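Local coordinates for coelenterazine-binding protein ca-bound apo form (Renilla muelleri, PDB 2HQ8) that binds the luciferin coelenterazine and, probably only when calcium is bound, lets it react with luciferase and oxygen, at residues A[29-34]-A[68-73]; A[35-40]-A[60-65]. One frame throughout, in Å; residues are numbered along the deposited sequence.

The two contacts lie on the same side of the chain's centre, their centres about 9 Å apart, and share helix 33-46. In sequence order the segments run 29-34, 35-40, 60-65 and 68-73, so contact 2, the inner pair, joins helix 33-46 to helix 51-67, and contact 1, the outer pair, ties the first calcium loop to the turn leaving helix 51-67. Leu70 connects them: its CD1 packs 3.6 Å from Tyr36 CE1, and its N lies 2.9 Å from Ala65 O, a probable hydrogen bond. Phe30 O and Asp35 bind the same calcium ion. The arrangement places the metal site of EF-hand 1 next to the packing against EF-hand 2, consistent with a structural link between the two.

Contact 1: residues A[29-34]-A[68-73]. With CA (calcium ion), chain D.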
loop_
_atom_site.group_PDB
_atom_site.type_symbol
_atom_site.label_atom_id
_atom_site.label_comp_id
_atom_site.label_asym_id
_atom_site.label_seq_id
_atom_site.Cartn_x
_atom_site.Cartn_y
_atom_site.Cartn_z
ATOM N N GLY A 29 0.252 6.127 16.175
ATOM C CA GLY A 29 0.805 7.309 15.505
ATOM C C GLY A 29 2.242 7.100 15.006
ATOM O O GLY A 29 2.936 8.050 14.628
ATOM N N PHE A 30 2.646 5.838 14.991
ATOM C CA PHE A 30 3.937 5.392 14.471
ATOM C C PHE A 30 3.774 4.226 13.487
ATOM O O PHE A 30 2.782 3.491 13.512
ATOM C CB PHE A 30 4.802 4.886 15.618
ATOM C CG PHE A 30 5.241 5.968 16.553
ATOM C CD1 PHE A 30 6.394 6.709 16.284
ATOM C CD2 PHE A 30 4.476 6.283 17.669
ATOM C CE1 PHE A 30 6.809 7.750 17.139
ATOM C CE2 PHE A 30 4.863 7.321 18.525
ATOM C CZ PHE A 30 6.038 8.060 18.255
ATOM N N ILE A 31 4.806 4.063 12.666
ATOM C CA ILE A 31 4.964 2.924 11.773
ATOM C C ILE A 31 6.082 2.044 12.360
ATOM O O ILE A 31 7.178 2.539 12.613
ATOM C CB ILE A 31 5.404 3.379 10.361
ATOM C CG1 ILE A 31 4.360 4.296 9.705
ATOM C CG2 ILE A 31 5.731 2.135 9.466
ATOM C CD1 ILE A 31 2.947 3.781 9.792
ATOM N N SER A 32 5.778 0.760 12.538
ATOM C CA SER A 32 6.676 -0.243 13.089
ATOM C C SER A 32 6.362 -1.624 12.491
ATOM O O SER A 32 5.320 -1.828 11.780
ATOM C CB SER A 32 6.576 -0.248 14.625
ATOM O OG SER A 32 5.349 -0.811 15.097
ATOM N N ARG A 33 7.226 -2.598 12.777
ATOM C CA ARG A 33 6.949 -3.933 12.250
ATOM C C ARG A 33 5.641 -4.520 12.769
ATOM O O ARG A 33 5.022 -5.320 12.086
ATOM C CB ARG A 33 8.117 -4.865 12.528
ATOM C CG ARG A 33 8.320 -5.211 13.981
ATOM C CD ARG A 33 9.685 -5.929 14.158
ATOM N NE ARG A 33 9.734 -7.262 13.554
ATOM C CZ ARG A 33 10.379 -7.598 12.430
ATOM N NH1 ARG A 33 11.009 -6.706 11.699
ATOM N NH2 ARG A 33 10.373 -8.865 12.029
ATOM N N GLU A 34 5.228 -4.120 13.978
ATOM C CA GLU A 34 3.925 -4.488 14.535
ATOM C C GLU A 34 2.764 -4.185 13.583
ATOM O O GLU A 34 1.809 -4.990 13.511
ATOM C CB GLU A 34 3.689 -3.765 15.863
ATOM C CG GLU A 34 4.597 -4.294 17.047
ATOM C CD GLU A 34 6.034 -3.729 17.090
ATOM O OE1 GLU A 34 6.412 -2.825 16.331
ATOM O OE2 GLU A 34 6.810 -4.242 17.911
ATOM N N LEU A 68 12.462 -2.620 4.820
ATOM C CA LEU A 68 12.276 -1.190 5.117
ATOM C C LEU A 68 13.064 -0.703 6.329
ATOM O O LEU A 68 13.070 0.498 6.637
ATOM C CB LEU A 68 10.777 -0.872 5.298
ATOM C CG LEU A 68 9.912 -0.949 4.032
ATOM C CD1 LEU A 68 8.496 -0.828 4.483
ATOM C CD2 LEU A 68 10.242 0.205 3.058
ATOM N N GLY A 69 13.719 -1.628 7.023
ATOM C CA GLY A 69 14.502 -1.292 8.204
ATOM C C GLY A 69 13.686 -1.170 9.493
ATOM O O GLY A 69 14.129 -0.526 10.437
ATOM N N LEU A 70 12.516 -1.803 9.549
ATOM C CA LEU A 70 11.675 -1.724 10.739
ATOM C C LEU A 70 11.996 -2.906 11.626
ATOM O O LEU A 70 11.190 -3.824 11.802
ATOM C CB LEU A 70 10.188 -1.667 10.349
ATOM C CG LEU A 70 9.798 -0.463 9.475
ATOM C CD1 LEU A 70 8.350 -0.686 9.013
ATOM C CD2 LEU A 70 9.941 0.876 10.206
ATOM N N ALA A 71 13.214 -2.893 12.162
ATOM C CA ALA A 71 13.665 -3.928 13.072
ATOM C C ALA A 71 12.869 -3.799 14.380
ATOM O O ALA A 71 12.204 -2.784 14.592
ATOM C CB ALA A 71 15.147 -3.731 13.349
ATOM N N PRO A 72 12.936 -4.822 15.247
ATOM C CA PRO A 72 12.210 -4.766 16.516
ATOM C C PRO A 72 12.625 -3.524 17.295
ATOM O O PRO A 72 13.802 -3.140 17.306
ATOM C CB PRO A 72 12.622 -6.070 17.222
ATOM C CG PRO A 72 13.002 -6.956 16.107
ATOM C CD PRO A 72 13.703 -6.073 15.138
ATOM N N GLY A 73 11.627 -2.841 17.849
ATOM C CA GLY A 73 11.871 -1.620 18.585
ATOM C C GLY A 73 12.063 -0.353 17.782
ATOM O O GLY A 73 12.229 0.697 18.365
HETATM CA CA CA D . 1.687 1.697 14.437
HETATM O O HOH W 1 3.622 1.109 15.702
HETATM O O HOH W 2 9.709 -1.861 13.929
#
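Arg33 NH1 has two acceptors: Leu70 O across the contact, at 2.9 Å, and the carboxylate of Asp66, with which it forms a salt bridge. The contact joins the end of the calcium loop of EF-hand 1 and the first turn of its exiting helix to the loop that follows helix 51-67 of EF-hand 2. The bond to Leu70 O is fairly straight, with an N-H...O angle of 158°, and the oxygen sits almost in the guanidinium plane, whereas the donor is tilted 29° from the carbonyl plane. The side chain reaches there because Arg33 CG lies between the backbone N and the carbonyl carbon (chi1 69°) and the chain stays extended at chi2 and bends at chi3, letting Arg33 CD pass 3.6 Å from Pro72 N while Pro72 CG lies over one guanidinium face.

Gly69, at positive phi, closes helix 51-67 in a Schellman motif. The chain then turns at Leu70, the centre of an inverse gamma turn, whose CD1 reaches Ile31 CG2 at 3.9 Å. Water 2 bridges the segments, accepting from Arg33 N and donating to Ala71 O.

On the metal side, Phe30 O binds calcium at 2.3 Å, together with Asp24, Thr26, Asp28 and Asp35. Ser32, the N-cap of helix 33-46, reaches the ion indirectly: water 1, itself a calcium ligand, donates to Ser32 OG at 2.7 Å, and that hydroxyl donates onward to Glu34 OE1 at 2.6 Å, approaching on the anti side of the carboxylate.

Contact 2: residues A[35-40]-A[60-65]; sequences DYELIA and EFLRVA. With CA (calcium ion), chain D.
The exiting helix of EF-hand 1 packs here against a helix of EF-hand 2, in a buried interface. The short segments are nearly antiparallel, at 158° between directions, with axes 8.4 Å apart at closest approach. Phe61 enters against helix 33-46: its CB lies 3.6 Å from Tyr36 O, and Ala40 sits at its ring, Ala40 CA over one face but offset toward the rim and Ala40 CB 3.6 Å from Phe61 CD1. Farther along the ring, Ile39 CG2, placed anti to the backbone N, approaches Phe61 CE2 at 3.5 Å, the two side chains crossing at about a right angle. Phe61 CD2 also meets Tyr36 CD2, these side chains crossing likewise. An alanine in place of Phe61 would probably leave a gap beside Ile39 and Ala40 and set the Tyr36 ring freer to shift.

Tyr36 meets the later residues of 60-65, its CE2 3.8 Å from Val64 CG1 and its CB 4.1 Å from Ala65 CB. At the margin Leu62 CD2 rests on Glu37 CB at 3.9 Å, while the Glu37 carboxylate forms a salt bridge with Arg58. Val64 also touches Ile106, Met107 and Cys110 of helix 94-111. On helix 33-46, Asp35 binds calcium through OD1 and OD2, each at 2.5 Å. Such near-antiparallel packing of an exiting helix on the next hand's entering helix fits a paired EF-hand domain.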
loop_
_atom_site.group_PDB
_atom_site.type_symbol
_atom_site.label_atom_id
_atom_site.label_comp_id
_atom_site.label_asym_id
_atom_site.label_seq_id
_atom_site.Cartn_x
_atom_site.Cartn_y
_atom_site.Cartn_z
ATOM N N ASP A 35 2.835 -3.030 12.904
ATOM C CA ASP A 35 1.854 -2.653 11.850
ATOM C C ASP A 35 1.816 -3.667 10.691
ATOM O O ASP A 35 0.745 -4.141 10.301
ATOM C CB ASP A 35 2.120 -1.239 11.303
ATOM C CG ASP A 35 1.966 -0.175 12.367
ATOM O OD1 ASP A 35 0.874 -0.127 12.977
ATOM O OD2 ASP A 35 2.919 0.613 12.601
ATOM N N TYR A 36 2.975 -3.931 10.109
ATOM C CA TYR A 36 3.072 -4.956 9.062
ATOM C C TYR A 36 2.537 -6.289 9.515
ATOM O O TYR A 36 1.795 -6.934 8.779
ATOM C CB TYR A 36 4.511 -5.052 8.501
ATOM C CG TYR A 36 4.790 -3.876 7.613
ATOM C CD1 TYR A 36 5.051 -2.612 8.157
ATOM C CD2 TYR A 36 4.743 -3.990 6.222
ATOM C CE1 TYR A 36 5.261 -1.515 7.371
ATOM C CE2 TYR A 36 4.983 -2.878 5.409
ATOM C CZ TYR A 36 5.239 -1.645 6.006
ATOM O OH TYR A 36 5.446 -0.536 5.236
ATOM N N GLU A 37 2.875 -6.696 10.736
ATOM C CA GLU A 37 2.372 -7.979 11.252
ATOM C C GLU A 37 0.854 -7.981 11.381
ATOM O O GLU A 37 0.169 -8.924 10.943
ATOM C CB GLU A 37 3.007 -8.306 12.593
ATOM C CG GLU A 37 2.644 -9.732 13.018
ATOM C CD GLU A 37 3.082 -10.064 14.427
ATOM O OE1 GLU A 37 3.256 -9.123 15.250
ATOM O OE2 GLU A 37 3.202 -11.273 14.707
ATOM N N LEU A 38 0.313 -6.897 11.900
ATOM C CA LEU A 38 -1.136 -6.808 12.073
ATOM C C LEU A 38 -1.910 -6.795 10.746
ATOM O O LEU A 38 -2.996 -7.369 10.665
ATOM C CB LEU A 38 -1.512 -5.592 12.899
ATOM C CG LEU A 38 -2.995 -5.427 13.256
ATOM C CD1 LEU A 38 -3.575 -6.709 13.857
ATOM C CD2 LEU A 38 -3.163 -4.189 14.142
ATOM N N ILE A 39 -1.349 -6.149 9.737
ATOM C CA ILE A 39 -1.986 -6.093 8.407
ATOM C C ILE A 39 -2.074 -7.532 7.888
ATOM O O ILE A 39 -3.110 -7.925 7.345
ATOM C CB ILE A 39 -1.190 -5.173 7.437
ATOM C CG1 ILE A 39 -1.270 -3.698 7.857
ATOM C CG2 ILE A 39 -1.656 -5.354 5.977
ATOM C CD1 ILE A 39 -0.282 -2.802 7.033
ATOM N N ALA A 40 -0.999 -8.307 8.068
ATOM C CA ALA A 40 -0.945 -9.715 7.604
ATOM C C ALA A 40 -1.959 -10.586 8.363
ATOM O O ALA A 40 -2.655 -11.452 7.767
ATOM C CB ALA A 40 0.487 -10.276 7.742
ATOM N N GLU A 60 5.888 -12.949 4.997
ATOM C CA GLU A 60 6.150 -12.065 3.853
ATOM C C GLU A 60 6.056 -10.609 4.277
ATOM O O GLU A 60 6.893 -9.804 3.909
ATOM C CB GLU A 60 5.183 -12.359 2.707
ATOM C CG GLU A 60 5.576 -13.574 1.853
ATOM C CD GLU A 60 4.452 -13.998 0.924
ATOM O OE1 GLU A 60 3.842 -13.103 0.307
ATOM O OE2 GLU A 60 4.175 -15.231 0.836
ATOM N N PHE A 61 5.032 -10.267 5.055
ATOM C CA PHE A 61 4.883 -8.886 5.498
ATOM C C PHE A 61 6.040 -8.460 6.394
ATOM O O PHE A 61 6.522 -7.347 6.282
ATOM C CB PHE A 61 3.556 -8.682 6.203
ATOM C CG PHE A 61 2.450 -8.325 5.257
ATOM C CD1 PHE A 61 1.771 -9.319 4.567
ATOM C CD2 PHE A 61 2.099 -6.986 5.066
ATOM C CE1 PHE A 61 0.722 -8.984 3.652
ATOM C CE2 PHE A 61 1.054 -6.618 4.148
ATOM C CZ PHE A 61 0.374 -7.629 3.450
ATOM N N LEU A 62 6.487 -9.372 7.250
ATOM C CA LEU A 62 7.601 -9.073 8.152
ATOM C C LEU A 62 8.891 -8.910 7.363
ATOM O O LEU A 62 9.734 -8.110 7.748
ATOM C CB LEU A 62 7.755 -10.147 9.235
ATOM C CG LEU A 62 6.654 -10.131 10.302
ATOM C CD1 LEU A 62 6.827 -11.343 11.213
ATOM C CD2 LEU A 62 6.569 -8.815 11.084
ATOM N N ARG A 63 9.026 -9.666 6.265
ATOM C CA ARG A 63 10.191 -9.509 5.381
ATOM C C ARG A 63 10.223 -8.118 4.772
ATOM O O ARG A 63 11.288 -7.499 4.673
ATOM C CB ARG A 63 10.227 -10.612 4.310
ATOM C CG ARG A 63 11.456 -10.599 3.443
ATOM C CD ARG A 63 12.406 -11.700 3.867
ATOM N NE ARG A 63 12.059 -12.991 3.268
ATOM C CZ ARG A 63 12.397 -13.368 2.034
ATOM N NH1 ARG A 63 13.078 -12.554 1.229
ATOM N NH2 ARG A 63 12.036 -14.563 1.598
ATOM N N VAL A 64 9.059 -7.602 4.381
ATOM C CA VAL A 64 8.957 -6.244 3.884
ATOM C C VAL A 64 9.357 -5.262 4.993
ATOM O O VAL A 64 10.151 -4.346 4.765
ATOM C CB VAL A 64 7.535 -5.942 3.379
ATOM C CG1 VAL A 64 7.393 -4.457 2.990
ATOM C CG2 VAL A 64 7.214 -6.850 2.203
ATOM N N ALA A 65 8.842 -5.490 6.201
ATOM C CA ALA A 65 9.263 -4.649 7.341
ATOM C C ALA A 65 10.785 -4.647 7.466
ATOM O O ALA A 65 11.407 -3.593 7.587
ATOM C CB ALA A 65 8.616 -5.106 8.617
HETATM CA CA CA D . 1.687 1.697 14.437
HETATM O O HOH W 1 3.622 1.109 15.702
#